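Local coordinates for protein elongation factor G (Thermus thermophilus, PDB 2DY1) that binds GTP and a magnesium ion and probably acts as a GTPase translation elongation factor, promoting translocation on the ribosome, at residues V12-H17 and L102-A107; G167-L172 and R257-L262; P569-P574 and A647-H652. All blocks are in the same frame, centred on the assembly; numbering follows the deposited sequence.

Contact 1. Residues V12-H17 and L102-A107; sequences VALVGH and LVAVSA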
# COMPACT_ATOMS: atom_id res chain seq x y z
N VAL A 12 -6.86 4.84 18.20
CA VAL A 12 -7.77 4.12 17.32
C VAL A 12 -7.60 4.54 15.87
O VAL A 12 -7.54 5.74 15.60
CB VAL A 12 -9.25 4.43 17.75
CG1 VAL A 12 -10.25 3.71 16.84
CG2 VAL A 12 -9.47 4.03 19.23
N ALA A 13 -7.52 3.56 14.95
CA ALA A 13 -7.43 3.89 13.52
C ALA A 13 -8.83 3.76 12.95
O ALA A 13 -9.48 2.74 13.15
CB ALA A 13 -6.52 2.92 12.80
N LEU A 14 -9.28 4.79 12.23
CA LEU A 14 -10.62 4.82 11.62
C LEU A 14 -10.37 4.48 10.15
O LEU A 14 -9.73 5.25 9.40
CB LEU A 14 -11.21 6.22 11.78
CG LEU A 14 -12.50 6.53 11.03
CD1 LEU A 14 -13.60 5.53 11.39
CD2 LEU A 14 -12.92 7.93 11.42
N VAL A 15 -10.87 3.31 9.74
CA VAL A 15 -10.65 2.79 8.40
C VAL A 15 -11.97 2.38 7.78
O VAL A 15 -13.00 2.37 8.45
CB VAL A 15 -9.72 1.57 8.44
CG1 VAL A 15 -8.33 2.00 8.92
CG2 VAL A 15 -10.27 0.50 9.43
N GLY A 16 -11.93 2.08 6.49
CA GLY A 16 -13.16 1.66 5.82
C GLY A 16 -13.10 2.04 4.35
O GLY A 16 -12.22 2.79 3.94
N HIS A 17 -14.02 1.52 3.57
CA HIS A 17 -14.05 1.81 2.14
C HIS A 17 -14.17 3.29 1.87
O HIS A 17 -14.74 4.05 2.65
CB HIS A 17 -15.26 1.11 1.51
CG HIS A 17 -15.18 0.99 0.02
ND1 HIS A 17 -14.52 -0.04 -0.62
CD2 HIS A 17 -15.68 1.78 -0.96
CE1 HIS A 17 -14.61 0.12 -1.93
NE2 HIS A 17 -15.32 1.22 -2.16
N LEU A 102 -11.52 1.14 14.16
CA LEU A 102 -12.93 1.53 14.10
C LEU A 102 -13.19 1.47 12.61
O LEU A 102 -12.60 2.23 11.84
CB LEU A 102 -13.13 2.95 14.63
CG LEU A 102 -14.53 3.56 14.43
CD1 LEU A 102 -15.61 2.68 15.12
CD2 LEU A 102 -14.57 4.99 15.03
N VAL A 103 -14.08 0.58 12.19
CA VAL A 103 -14.33 0.36 10.77
C VAL A 103 -15.66 0.94 10.35
O VAL A 103 -16.70 0.47 10.77
CB VAL A 103 -14.31 -1.19 10.49
CG1 VAL A 103 -14.42 -1.46 8.99
CG2 VAL A 103 -13.00 -1.82 11.06
N ALA A 104 -15.62 2.00 9.53
CA ALA A 104 -16.84 2.65 9.05
C ALA A 104 -17.42 1.82 7.92
O ALA A 104 -16.69 1.36 7.03
CB ALA A 104 -16.53 4.06 8.53
N VAL A 105 -18.73 1.63 7.98
CA VAL A 105 -19.45 0.87 6.96
C VAL A 105 -20.70 1.66 6.59
O VAL A 105 -21.53 1.97 7.44
CB VAL A 105 -19.89 -0.53 7.52
CG1 VAL A 105 -20.82 -1.25 6.51
CG2 VAL A 105 -18.66 -1.37 7.80
N SER A 106 -20.84 2.00 5.31
CA SER A 106 -22.02 2.72 4.85
C SER A 106 -23.23 1.78 4.84
O SER A 106 -23.13 0.66 4.33
CB SER A 106 -21.77 3.24 3.42
OG SER A 106 -23.00 3.54 2.78
N ALA A 107 -24.35 2.22 5.40
CA ALA A 107 -25.54 1.39 5.44
C ALA A 107 -26.06 1.11 4.04
O ALA A 107 -26.77 0.14 3.82
CB ALA A 107 -26.63 2.07 6.27
O HOH W 1 -16.58 0.36 4.55

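Contact 2. Residues G167-L172 and R257-L262; sequences GKWVGL and REIGVL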
# COMPACT_ATOMS: atom_id res chain seq x y z
N GLY A 167 -40.72 6.86 9.54
CA GLY A 167 -39.81 6.51 8.46
C GLY A 167 -38.50 7.27 8.40
O GLY A 167 -37.62 6.92 7.61
N LYS A 168 -38.35 8.30 9.22
CA LYS A 168 -37.13 9.09 9.24
C LYS A 168 -36.21 8.67 10.38
O LYS A 168 -36.66 8.54 11.52
CB LYS A 168 -37.49 10.57 9.40
CG LYS A 168 -36.30 11.51 9.50
CD LYS A 168 -36.78 12.93 9.74
CE LYS A 168 -35.63 13.91 9.85
NZ LYS A 168 -36.12 15.25 10.26
N TRP A 169 -34.93 8.45 10.07
CA TRP A 169 -33.96 8.06 11.11
C TRP A 169 -33.64 9.31 11.92
O TRP A 169 -33.15 10.30 11.38
CB TRP A 169 -32.69 7.53 10.46
CG TRP A 169 -31.60 7.25 11.45
CD1 TRP A 169 -31.72 6.57 12.64
CD2 TRP A 169 -30.22 7.60 11.32
NE1 TRP A 169 -30.50 6.47 13.25
CE2 TRP A 169 -29.56 7.09 12.47
CE3 TRP A 169 -29.48 8.29 10.35
CZ2 TRP A 169 -28.19 7.25 12.67
CZ3 TRP A 169 -28.11 8.45 10.56
CH2 TRP A 169 -27.48 7.93 11.71
N VAL A 170 -33.92 9.26 13.22
CA VAL A 170 -33.70 10.40 14.11
C VAL A 170 -32.85 10.12 15.32
O VAL A 170 -32.52 11.04 16.07
CB VAL A 170 -35.05 10.97 14.64
CG1 VAL A 170 -35.92 11.40 13.48
CG2 VAL A 170 -35.78 9.92 15.51
N GLY A 171 -32.48 8.86 15.54
CA GLY A 171 -31.71 8.59 16.73
C GLY A 171 -31.28 7.16 16.95
O GLY A 171 -31.20 6.35 16.02
N LEU A 172 -31.03 6.86 18.22
CA LEU A 172 -30.52 5.56 18.62
C LEU A 172 -31.30 4.91 19.74
O LEU A 172 -31.84 5.60 20.61
CB LEU A 172 -29.08 5.71 19.17
CG LEU A 172 -28.00 6.39 18.35
CD1 LEU A 172 -26.68 6.34 19.10
CD2 LEU A 172 -27.88 5.67 17.01
N ARG A 257 -25.52 13.86 9.78
CA ARG A 257 -26.78 14.11 10.47
C ARG A 257 -26.56 14.46 11.95
O ARG A 257 -27.51 14.78 12.66
CB ARG A 257 -27.68 12.85 10.40
CG ARG A 257 -28.02 12.36 9.02
CD ARG A 257 -28.87 13.37 8.29
NE ARG A 257 -30.06 13.69 9.06
CZ ARG A 257 -30.83 14.75 8.84
NH1 ARG A 257 -30.54 15.61 7.87
NH2 ARG A 257 -31.90 14.96 9.60
N GLU A 258 -25.30 14.41 12.40
CA GLU A 258 -24.94 14.66 13.78
C GLU A 258 -25.77 13.80 14.74
O GLU A 258 -26.37 14.31 15.68
CB GLU A 258 -25.06 16.14 14.15
CG GLU A 258 -23.89 16.97 13.62
CD GLU A 258 -22.59 16.81 14.43
OE1 GLU A 258 -22.47 15.88 15.29
OE2 GLU A 258 -21.68 17.65 14.18
N ILE A 259 -25.80 12.51 14.46
CA ILE A 259 -26.51 11.55 15.29
C ILE A 259 -25.51 10.55 15.89
O ILE A 259 -24.71 9.96 15.17
CB ILE A 259 -27.56 10.76 14.47
CG1 ILE A 259 -28.72 11.68 14.07
CG2 ILE A 259 -28.07 9.54 15.27
CD1 ILE A 259 -29.72 11.01 13.10
N GLY A 260 -25.55 10.40 17.22
CA GLY A 260 -24.70 9.41 17.89
C GLY A 260 -23.21 9.65 17.95
O GLY A 260 -22.46 8.73 18.22
N VAL A 261 -22.78 10.89 17.74
CA VAL A 261 -21.35 11.18 17.75
C VAL A 261 -20.70 11.03 19.12
O VAL A 261 -19.71 10.29 19.25
CB VAL A 261 -21.10 12.60 17.17
CG1 VAL A 261 -19.62 12.98 17.24
CG2 VAL A 261 -21.53 12.61 15.73
N LEU A 262 -21.21 11.71 20.15
CA LEU A 262 -20.58 11.57 21.46
C LEU A 262 -20.82 10.16 22.01
O LEU A 262 -19.96 9.61 22.68
CB LEU A 262 -21.03 12.69 22.41
CG LEU A 262 -20.49 14.07 21.96
CD1 LEU A 262 -20.97 15.18 22.89
CD2 LEU A 262 -18.94 14.04 21.94
O HOH W 2 -32.81 13.17 11.67

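Contact 3. Residues P569-P574 and A647-H652; sequences PVLLEP and AEVPPH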
# COMPACT_ATOMS: atom_id res chain seq x y z
N PRO A 569 19.35 -13.90 -36.21
CA PRO A 569 18.83 -13.21 -35.03
C PRO A 569 17.34 -12.89 -35.16
O PRO A 569 16.84 -12.63 -36.26
CB PRO A 569 19.70 -11.95 -34.96
CG PRO A 569 20.09 -11.71 -36.38
CD PRO A 569 20.39 -13.09 -36.88
N VAL A 570 16.64 -12.93 -34.03
CA VAL A 570 15.21 -12.64 -34.00
C VAL A 570 14.85 -11.82 -32.77
O VAL A 570 15.53 -11.91 -31.74
CB VAL A 570 14.36 -13.93 -33.99
CG1 VAL A 570 14.65 -14.75 -35.24
CG2 VAL A 570 14.63 -14.74 -32.74
N LEU A 571 13.78 -11.03 -32.88
CA LEU A 571 13.32 -10.17 -31.79
C LEU A 571 12.44 -10.91 -30.79
O LEU A 571 11.58 -11.71 -31.16
CB LEU A 571 12.54 -8.99 -32.36
CG LEU A 571 12.23 -7.84 -31.40
CD1 LEU A 571 13.51 -7.10 -31.05
CD2 LEU A 571 11.23 -6.89 -32.05
N LEU A 572 12.66 -10.63 -29.50
CA LEU A 572 11.89 -11.26 -28.43
C LEU A 572 11.21 -10.16 -27.62
O LEU A 572 11.70 -9.04 -27.54
CB LEU A 572 12.81 -12.05 -27.49
CG LEU A 572 13.66 -13.18 -28.08
CD1 LEU A 572 14.52 -13.76 -26.97
CD2 LEU A 572 12.75 -14.26 -28.67
N GLU A 573 10.06 -10.48 -27.04
CA GLU A 573 9.34 -9.52 -26.21
C GLU A 573 8.91 -10.20 -24.93
O GLU A 573 8.72 -11.41 -24.90
CB GLU A 573 8.12 -8.96 -26.95
CG GLU A 573 6.99 -9.94 -27.15
CD GLU A 573 5.81 -9.32 -27.88
OE1 GLU A 573 5.43 -8.19 -27.52
OE2 GLU A 573 5.27 -9.96 -28.81
N PRO A 574 8.75 -9.43 -23.85
CA PRO A 574 8.33 -10.11 -22.63
C PRO A 574 6.84 -10.45 -22.62
O PRO A 574 6.01 -9.65 -23.05
CB PRO A 574 8.73 -9.13 -21.52
CG PRO A 574 8.69 -7.82 -22.19
CD PRO A 574 9.22 -8.07 -23.57
N ALA A 647 9.24 -14.24 -25.68
CA ALA A 647 8.80 -15.00 -26.84
C ALA A 647 9.11 -14.18 -28.06
O ALA A 647 9.22 -12.96 -27.99
CB ALA A 647 7.30 -15.29 -26.75
N GLU A 648 9.25 -14.85 -29.20
CA GLU A 648 9.55 -14.16 -30.44
C GLU A 648 8.38 -13.24 -30.80
O GLU A 648 7.21 -13.63 -30.69
CB GLU A 648 9.80 -15.18 -31.55
CG GLU A 648 10.80 -16.27 -31.16
CD GLU A 648 11.05 -17.30 -32.26
OE1 GLU A 648 10.41 -17.21 -33.33
OE2 GLU A 648 11.89 -18.20 -32.04
N VAL A 649 8.71 -12.04 -31.24
CA VAL A 649 7.72 -11.05 -31.64
C VAL A 649 7.19 -11.41 -33.03
O VAL A 649 7.96 -11.69 -33.94
CB VAL A 649 8.35 -9.64 -31.71
CG1 VAL A 649 7.34 -8.63 -32.24
CG2 VAL A 649 8.84 -9.23 -30.32
N PRO A 650 5.85 -11.43 -33.20
CA PRO A 650 5.31 -11.76 -34.52
C PRO A 650 6.04 -10.98 -35.61
O PRO A 650 6.31 -9.79 -35.46
CB PRO A 650 3.84 -11.38 -34.37
CG PRO A 650 3.56 -11.80 -32.95
CD PRO A 650 4.78 -11.26 -32.21
N PRO A 651 6.37 -11.65 -36.72
CA PRO A 651 7.09 -11.05 -37.86
C PRO A 651 6.65 -9.64 -38.24
O PRO A 651 7.48 -8.78 -38.52
CB PRO A 651 6.84 -12.06 -38.98
CG PRO A 651 6.79 -13.36 -38.24
CD PRO A 651 5.92 -13.01 -37.05
N HIS A 652 5.34 -9.42 -38.24
CA HIS A 652 4.78 -8.13 -38.59
C HIS A 652 5.25 -7.03 -37.64
O HIS A 652 5.85 -6.04 -38.07
CB HIS A 652 3.25 -8.22 -38.57
CG HIS A 652 2.71 -9.34 -39.42
ND1 HIS A 652 2.64 -9.27 -40.79
CD2 HIS A 652 2.26 -10.57 -39.08
CE1 HIS A 652 2.16 -10.40 -41.27
NE2 HIS A 652 1.92 -11.21 -40.25
O HOH W 3 5.26 -12.81 -28.74

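Contact 1. Residues V12-H17 and L102-A107
Leu102 opens the pairing: its N donates to Ala13 O at 2.8 Å, and its own carbonyl O takes Val15 N at 2.9 Å, so one residue of strand 100-106 is gripped twice by strand 9-16, which runs parallel to it. Its side chain lies alongside that of Leu14, both pointing the same way, with CG 3.7 Å from Leu14 CD1; both leucines carry CG anti to the backbone N (chi1 171° in each). Leu102 CB also meets Val12 CG1. At Val103 the side chains turn to the other face of the sheet, where the two valine side chains cross, Val103 CG2 lying 3.9 Å from Val15 CG2, packed against helix 113-124. Ala104 N then closes the third bond, to Val15 O. Further on, a water joins Ala104 O (2.7 Å from it) to His17 N (3.0 Å). A CB on Gly16 would clash with Ala104 O and, at these backbone angles, jam against the preceding carbonyl. Gly16 O accepts a bond from Lys22 NZ, and the side chain of Ala104 touches Lys22 and Ser20, which bind GTP. This is the parallel core of a P-loop GTPase, the first strand running straight into its Walker A loop.

Contact 2. Residues G167-L172 and R257-L262
Ile259 pushes its side chain against the indole of Trp169, joining strand 168-174 to the loop that leads into helix 261-271 in the P-loop GTPase domain. Gly260 is the N-cap of that helix, and the strand has a classic beta bulge where Val170 and Gly171 both face Leu163. No direct hydrogen bond links the two segments; side-chain packing and one water do the work.

The isoleucine can be followed outward. Its CB sits 4.0 Å from both Trp169 CZ2 and CH2. At the branch, CG2 comes closest to the indole, 3.5 Å from Trp169 CZ2, and also borders Gly171 CA and Leu172 CD2. The other arm leaves with CG1 anti to the carbonyl carbon (chi1 -70°), and an extended chi2 (173°) carries CD1 out over the centre of the six-membered ring, 5° off the ring normal, a clean CH-pi contact. That same methyl also reaches the backbone of Val170. Around the indole, Ser254, Asp137 and Leu252 are further neighbours, the first two being GTP-binding residues. A weak bond from Trp169 NE1 to Gly171 O gives the ring a tie to its own strand.

Next along, Leu172 CD1 lies against Gly260 CA, close enough that a CB on Gly260 would be tight; the positive phi there also suits glycine. At the exposed end, Lys168 and Arg257 cross at about a right angle with like charges near each other, which probably costs some energy; the side chain of Arg257 also touches Asp137. The link between the segments here is a water in the plane of the guanidinium, at its edge: it takes a hydrogen bond from Arg257 NH2 at 2.9 Å and donates one to Trp169 O, also at 2.9 Å.

Contact 3. Residues P569-P574 and A647-H652
Glu573 and Val649 cross at about a right angle, Val649 CG2 packing 3.5 Å from Glu573 CB and further along the acid's aliphatic part. Glu573 holds CG between its backbone N and carbonyl carbon (chi1 70°), and beyond it OE2 comes near Pro650 CD. That OE2 receives a hydrogen bond from a water that also donates to Glu648 O, and OE2 also forms a salt bridge with Arg598. An alanine here would probably leave Arg598 without this charged mate, release the bridging water from one of its acceptors and uncover part of Val649. On its other flank Val649 CG2 lies 3.8 Å from Leu571 CD2, the two side chains side by side and pointing the same way. Val649 N donates to Leu571 O at 2.9 Å, from 36° above the carbonyl plane. Ala647 forms the antiparallel hydrogen-bonded pair with Glu573: Glu573 N to Ala647 O at 2.8 Å, and Ala647 N to Glu573 O at 3.0 Å. Leu571 and Val649 continue the apolar packing onto Ala654 of helix 651-663. The contact joins two antiparallel strands where strand 638-648 gives way to the last helix of an alpha+beta fold, consistent with the ferredoxin-like C-terminal domain of elongation factor G.

Overall arrangement
Contacts 1 and 2 belong to the GTP-binding domain and reach the same mixed sheet, their centres 17 Å apart and their nearest atoms about 8 Å apart. They approach the nucleotide by different routes: in contact 1 the side chain of Ala104 is about 6 Å from the bound GTP, beside the P-loop, while in contact 2 that of Arg257 is about 5 Å from it, next to Asp137. The magnesium ion lies about 8 Å from the side chain of Leu14. Contact 3 sits in the C-terminal domain on the opposite side of the chain's centre, 50 Å from contact 1 and 64 Å from contact 2 between centres, away from the nucleotide site.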